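Local atomic coordinates of nucleoplasmin-like protein (Drosophila melanogaster, PDB entry 1NLQ), a protein that binds core histones and takes part in the ATP-facilitated assembly of regularly spaced nucleosomal arrays, this piece being its N-terminal, pentamer-forming core. Residues A[5-10]-A[32-37]; A[88-91]-A[96-99]. All blocks are in the same frame, centred on the assembly; numbering follows the deposited sequence.

Contact 1: A[5-10]-A[32-37]; sequences SFYGVT and LVIKQI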
loop_
_atom_site.group_PDB
_atom_site.type_symbol
_atom_site.label_atom_id
_atom_site.label_comp_id
_atom_site.label_asym_id
_atom_site.label_seq_id
_atom_site.Cartn_x
_atom_site.Cartn_y
_atom_site.Cartn_z
ATOM N N SER A 5 -16.370 -9.803 9.181
ATOM C CA SER A 5 -15.599 -10.493 10.198
ATOM C C SER A 5 -14.141 -10.474 9.761
ATOM O O SER A 5 -13.836 -10.545 8.569
ATOM C CB SER A 5 -16.059 -11.938 10.341
ATOM O OG SER A 5 -15.253 -12.628 11.277
ATOM N N PHE A 6 -13.246 -10.369 10.733
ATOM C CA PHE A 6 -11.820 -10.359 10.455
ATOM C C PHE A 6 -11.391 -11.718 9.917
ATOM O O PHE A 6 -11.859 -12.745 10.402
ATOM C CB PHE A 6 -11.043 -10.049 11.731
ATOM C CG PHE A 6 -9.562 -10.174 11.578
ATOM C CD1 PHE A 6 -8.847 -9.244 10.835
ATOM C CD2 PHE A 6 -8.878 -11.231 12.165
ATOM C CE1 PHE A 6 -7.473 -9.364 10.677
ATOM C CE2 PHE A 6 -7.502 -11.362 12.014
ATOM C CZ PHE A 6 -6.797 -10.426 11.268
ATOM N N TYR A 7 -10.517 -11.725 8.911
ATOM C CA TYR A 7 -10.025 -12.976 8.344
ATOM C C TYR A 7 -8.538 -13.037 8.639
ATOM O O TYR A 7 -7.803 -12.097 8.340
ATOM C CB TYR A 7 -10.243 -13.032 6.821
ATOM C CG TYR A 7 -9.909 -14.383 6.196
ATOM C CD1 TYR A 7 -10.707 -15.507 6.431
ATOM C CD2 TYR A 7 -8.805 -14.531 5.354
ATOM C CE1 TYR A 7 -10.415 -16.752 5.832
ATOM C CE2 TYR A 7 -8.508 -15.763 4.752
ATOM C CZ TYR A 7 -9.317 -16.866 4.993
ATOM O OH TYR A 7 -9.038 -18.066 4.379
ATOM N N GLY A 8 -8.108 -14.132 9.248
ATOM C CA GLY A 8 -6.707 -14.304 9.564
ATOM C C GLY A 8 -6.394 -15.777 9.647
ATOM O O GLY A 8 -6.859 -16.461 10.561
ATOM N N VAL A 9 -5.617 -16.270 8.688
ATOM C CA VAL A 9 -5.235 -17.679 8.653
ATOM C C VAL A 9 -3.723 -17.820 8.485
ATOM O O VAL A 9 -3.052 -16.908 7.987
ATOM C CB VAL A 9 -5.973 -18.427 7.521
ATOM C CG1 VAL A 9 -7.467 -18.264 7.702
ATOM C CG2 VAL A 9 -5.547 -17.894 6.153
ATOM N N THR A 10 -3.194 -18.962 8.910
ATOM C CA THR A 10 -1.758 -19.212 8.834
ATOM C C THR A 10 -1.442 -20.427 7.962
ATOM O O THR A 10 -2.168 -21.426 7.982
ATOM C CB THR A 10 -1.162 -19.447 10.245
ATOM O OG1 THR A 10 -1.556 -18.386 11.130
ATOM C CG2 THR A 10 0.351 -19.500 10.176
ATOM N N LEU A 32 -14.493 -12.123 -0.081
ATOM C CA LEU A 32 -13.302 -12.214 0.751
ATOM C C LEU A 32 -12.303 -11.205 0.209
ATOM O O LEU A 32 -11.929 -11.258 -0.963
ATOM C CB LEU A 32 -12.697 -13.612 0.675
ATOM C CG LEU A 32 -11.405 -13.799 1.475
ATOM C CD1 LEU A 32 -11.670 -13.593 2.963
ATOM C CD2 LEU A 32 -10.864 -15.188 1.224
ATOM N N VAL A 33 -11.880 -10.271 1.052
ATOM C CA VAL A 33 -10.921 -9.267 0.628
ATOM C C VAL A 33 -9.607 -9.578 1.319
ATOM O O VAL A 33 -9.558 -9.658 2.540
ATOM C CB VAL A 33 -11.362 -7.847 1.038
ATOM C CG1 VAL A 33 -10.358 -6.823 0.510
ATOM C CG2 VAL A 33 -12.760 -7.557 0.502
ATOM N N ILE A 34 -8.553 -9.777 0.543
ATOM C CA ILE A 34 -7.256 -10.073 1.137
ATOM C C ILE A 34 -6.430 -8.801 1.156
ATOM O O ILE A 34 -6.042 -8.287 0.109
ATOM C CB ILE A 34 -6.518 -11.168 0.352
ATOM C CG1 ILE A 34 -7.317 -12.474 0.410
ATOM C CG2 ILE A 34 -5.135 -11.377 0.933
ATOM C CD1 ILE A 34 -7.691 -12.925 1.819
ATOM N N LYS A 35 -6.169 -8.300 2.361
ATOM C CA LYS A 35 -5.433 -7.057 2.542
ATOM C C LYS A 35 -3.934 -7.187 2.694
ATOM O O LYS A 35 -3.189 -6.364 2.176
ATOM C CB LYS A 35 -5.976 -6.309 3.761
ATOM C CG LYS A 35 -7.397 -5.796 3.615
ATOM C CD LYS A 35 -7.459 -4.716 2.556
ATOM C CE LYS A 35 -8.790 -3.980 2.562
ATOM N NZ LYS A 35 -8.766 -2.822 1.619
ATOM N N GLN A 36 -3.498 -8.206 3.418
ATOM C CA GLN A 36 -2.080 -8.388 3.679
ATOM C C GLN A 36 -1.672 -9.851 3.806
ATOM O O GLN A 36 -2.421 -10.679 4.321
ATOM C CB GLN A 36 -1.719 -7.616 4.966
ATOM C CG GLN A 36 -0.315 -7.837 5.507
ATOM C CD GLN A 36 -0.058 -7.082 6.812
ATOM O OE1 GLN A 36 0.531 -6.005 6.812
ATOM N NE2 GLN A 36 -0.510 -7.648 7.928
ATOM N N ILE A 37 -0.486 -10.163 3.289
ATOM C CA ILE A 37 0.083 -11.503 3.379
ATOM C C ILE A 37 1.458 -11.210 3.947
ATOM O O ILE A 37 2.282 -10.552 3.314
ATOM C CB ILE A 37 0.159 -12.201 2.007
ATOM C CG1 ILE A 37 -1.262 -12.373 1.457
ATOM C CG2 ILE A 37 0.800 -13.576 2.161
ATOM C CD1 ILE A 37 -1.355 -13.098 0.122
#
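The CA atoms of Tyr7 and Ile34 are 8.2 Å apart, on two strands that run the same way with strand 97-104 between them in one sheet of the nucleoplasmin β-sandwich, which has jelly-roll topology. The backbones are therefore joined through that middle strand, to which Tyr7 and Val33 are tied by backbone hydrogen bonds with Gly101 and His102, respectively, and the two segments meet through side chains turned into the core. Tyr7 has CG anti to its own N (chi1 -173°), which carries the ring across to strand 31-39. There the delta methyl CD1 of Ile34 approaches the ring obliquely, 4.0 Å from Tyr7 CD2. Phe88 of the opposite sheet touches Tyr7, Leu32 and Ile34. Cutting Tyr7 back to an alanine is likely to open a gap beside Phe88 and leave the methyls of Leu32 and Ile34 without their aromatic partner. Further along, Lys35 and Gln36 form a classic β bulge opposite His100; Lys35 NZ bridges Asp78 of its own chain and Asp78 of a neighbouring subunit. The principal contact is a CH-π one: Leu32 CD1 sits over a Tyr7 face, 3.9 Å from the centroid and 17° off the normal, displaced toward the CG-CD2 bond.

Contact 2: A[88-91]-A[96-99]; sequences FKLI and PVYI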
loop_
_atom_site.group_PDB
_atom_site.type_symbol
_atom_site.label_atom_id
_atom_site.label_comp_id
_atom_site.label_asym_id
_atom_site.label_seq_id
_atom_site.Cartn_x
_atom_site.Cartn_y
_atom_site.Cartn_z
ATOM N N PHE A 88 -6.002 -21.103 -0.611
ATOM C CA PHE A 88 -4.660 -20.518 -0.587
ATOM C C PHE A 88 -3.694 -21.633 -0.241
ATOM O O PHE A 88 -3.932 -22.385 0.705
ATOM C CB PHE A 88 -4.542 -19.430 0.486
ATOM C CG PHE A 88 -5.500 -18.296 0.312
ATOM C CD1 PHE A 88 -6.632 -18.207 1.110
ATOM C CD2 PHE A 88 -5.273 -17.310 -0.646
ATOM C CE1 PHE A 88 -7.525 -17.163 0.966
ATOM C CE2 PHE A 88 -6.159 -16.255 -0.804
ATOM C CZ PHE A 88 -7.292 -16.178 0.005
ATOM N N LYS A 89 -2.613 -21.755 -0.997
ATOM C CA LYS A 89 -1.655 -22.812 -0.713
ATOM C C LYS A 89 -0.221 -22.325 -0.722
ATOM O O LYS A 89 0.168 -21.550 -1.587
ATOM C CB LYS A 89 -1.791 -23.953 -1.716
ATOM C CG LYS A 89 -0.890 -25.116 -1.358
ATOM C CD LYS A 89 -1.137 -26.345 -2.198
ATOM C CE LYS A 89 -0.156 -27.433 -1.785
ATOM N NZ LYS A 89 -0.269 -28.664 -2.600
ATOM N N LEU A 90 0.561 -22.789 0.249
ATOM C CA LEU A 90 1.968 -22.427 0.338
ATOM C C LEU A 90 2.692 -23.422 -0.565
ATOM O O LEU A 90 3.021 -24.529 -0.143
ATOM C CB LEU A 90 2.450 -22.553 1.782
ATOM C CG LEU A 90 3.866 -22.056 2.088
ATOM C CD1 LEU A 90 3.978 -20.561 1.799
ATOM C CD2 LEU A 90 4.174 -22.328 3.559
ATOM N N ILE A 91 2.924 -23.026 -1.814
ATOM C CA ILE A 91 3.568 -23.906 -2.789
ATOM C C ILE A 91 5.100 -23.877 -2.791
ATOM O O ILE A 91 5.738 -24.641 -3.527
ATOM C CB ILE A 91 3.057 -23.617 -4.222
ATOM C CG1 ILE A 91 3.412 -22.185 -4.631
ATOM C CG2 ILE A 91 1.548 -23.819 -4.290
ATOM C CD1 ILE A 91 3.116 -21.874 -6.087
ATOM N N PRO A 96 6.260 -19.658 8.711
ATOM C CA PRO A 96 4.831 -19.411 8.516
ATOM C C PRO A 96 4.507 -18.154 7.716
ATOM O O PRO A 96 5.311 -17.227 7.625
ATOM C CB PRO A 96 4.293 -19.343 9.946
ATOM C CG PRO A 96 5.452 -18.806 10.717
ATOM C CD PRO A 96 6.645 -19.495 10.126
ATOM N N VAL A 97 3.323 -18.162 7.113
ATOM C CA VAL A 97 2.833 -17.030 6.348
ATOM C C VAL A 97 1.419 -16.744 6.851
ATOM O O VAL A 97 0.610 -17.661 7.017
ATOM C CB VAL A 97 2.791 -17.335 4.834
ATOM C CG1 VAL A 97 2.161 -16.166 4.082
ATOM C CG2 VAL A 97 4.199 -17.581 4.328
ATOM N N TYR A 98 1.127 -15.477 7.114
ATOM C CA TYR A 98 -0.185 -15.100 7.607
ATOM C C TYR A 98 -0.973 -14.359 6.526
ATOM O O TYR A 98 -0.431 -13.508 5.824
ATOM C CB TYR A 98 -0.042 -14.208 8.847
ATOM C CG TYR A 98 1.015 -14.677 9.820
ATOM C CD1 TYR A 98 2.201 -13.956 9.992
ATOM C CD2 TYR A 98 0.837 -15.843 10.569
ATOM C CE1 TYR A 98 3.178 -14.383 10.886
ATOM C CE2 TYR A 98 1.818 -16.274 11.465
ATOM C CZ TYR A 98 2.978 -15.542 11.613
ATOM O OH TYR A 98 3.952 -15.982 12.487
ATOM N N ILE A 99 -2.250 -14.695 6.392
ATOM C CA ILE A 99 -3.109 -14.043 5.407
ATOM C C ILE A 99 -4.174 -13.266 6.174
ATOM O O ILE A 99 -4.906 -13.845 6.983
ATOM C CB ILE A 99 -3.781 -15.082 4.479
ATOM C CG1 ILE A 99 -2.706 -15.861 3.716
ATOM C CG2 ILE A 99 -4.701 -14.386 3.493
ATOM C CD1 ILE A 99 -3.245 -17.009 2.874
#
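Ile99 reaches Phe88 because its CG1 lies anti to the carbonyl carbon (chi1 -61°) and the chain then continues extended to CD1 (chi2 174°), sending the delta methyl straight across the core. Phe88 meets it with CG on the side of its own backbone N (chi1 -59°), so that the CB-CG bond runs across the line of approach of Ile99 CD1. That methyl consequently settles against the root of the aromatic side chain: Ile99 CD1 is 3.6 Å from Phe88 CB and equally near Phe88 CG, with the two ortho carbons a little farther off and almost equidistant. The approach to the ring is oblique, and the methyl rests at van der Waals distance.

One step along each strand's inward side, a second pair repeats the meeting with branched aliphatic groups. Leu90 CD1 and Val97 CG2 touch methyl to methyl at 3.9 Å, the two side chains again crossing at a slant. Leu90 and Val97 are 8.1 Å apart at their CA atoms, Phe88 and Ile99 9.0 Å, spacings bridged by side chains instead of backbone bonds, as expected where two β-sheets pack face to face. All four side chains are apolar and buried. The Leu90 side chain lies about 7 Å from a bound magnesium ion.

Strand 86-92 belongs to one sheet, hydrogen-bonding on one side to Val18 through Phe88 and on the other to Glu52 through Lys89; strand 97-104 belongs to the facing sheet, between strands 4-11 and 31-39. Phe88 also touches Val53 of strand 48-55, and Ile99 packs on Ile34 of strand 31-39 and on Val9 and Leu11 of strand 4-11, while Val97 also touches Ile37 and, across the sandwich, Val51 of strand 48-55.

From the N terminus, strand 4-11 leads through a 19-residue connection, which includes strand 17-20 of the other sheet, to strand 31-39, where contact 1 closes the loop. The chain then builds strands 48-55, 60-68 and 74-82 before contact 2 closes a short turn of four residues between segments 88-91 and 96-99. The two loops follow in series, neither nesting nor crossing. Contact 1 ties together the two strands flanking 97-104 within one sheet, whereas contact 2 fastens that middle strand to the facing sheet. They join directly: Val9 O and Ile99 N make a probable hydrogen bond of 2.8 Å, and Ile37 packs on Val97.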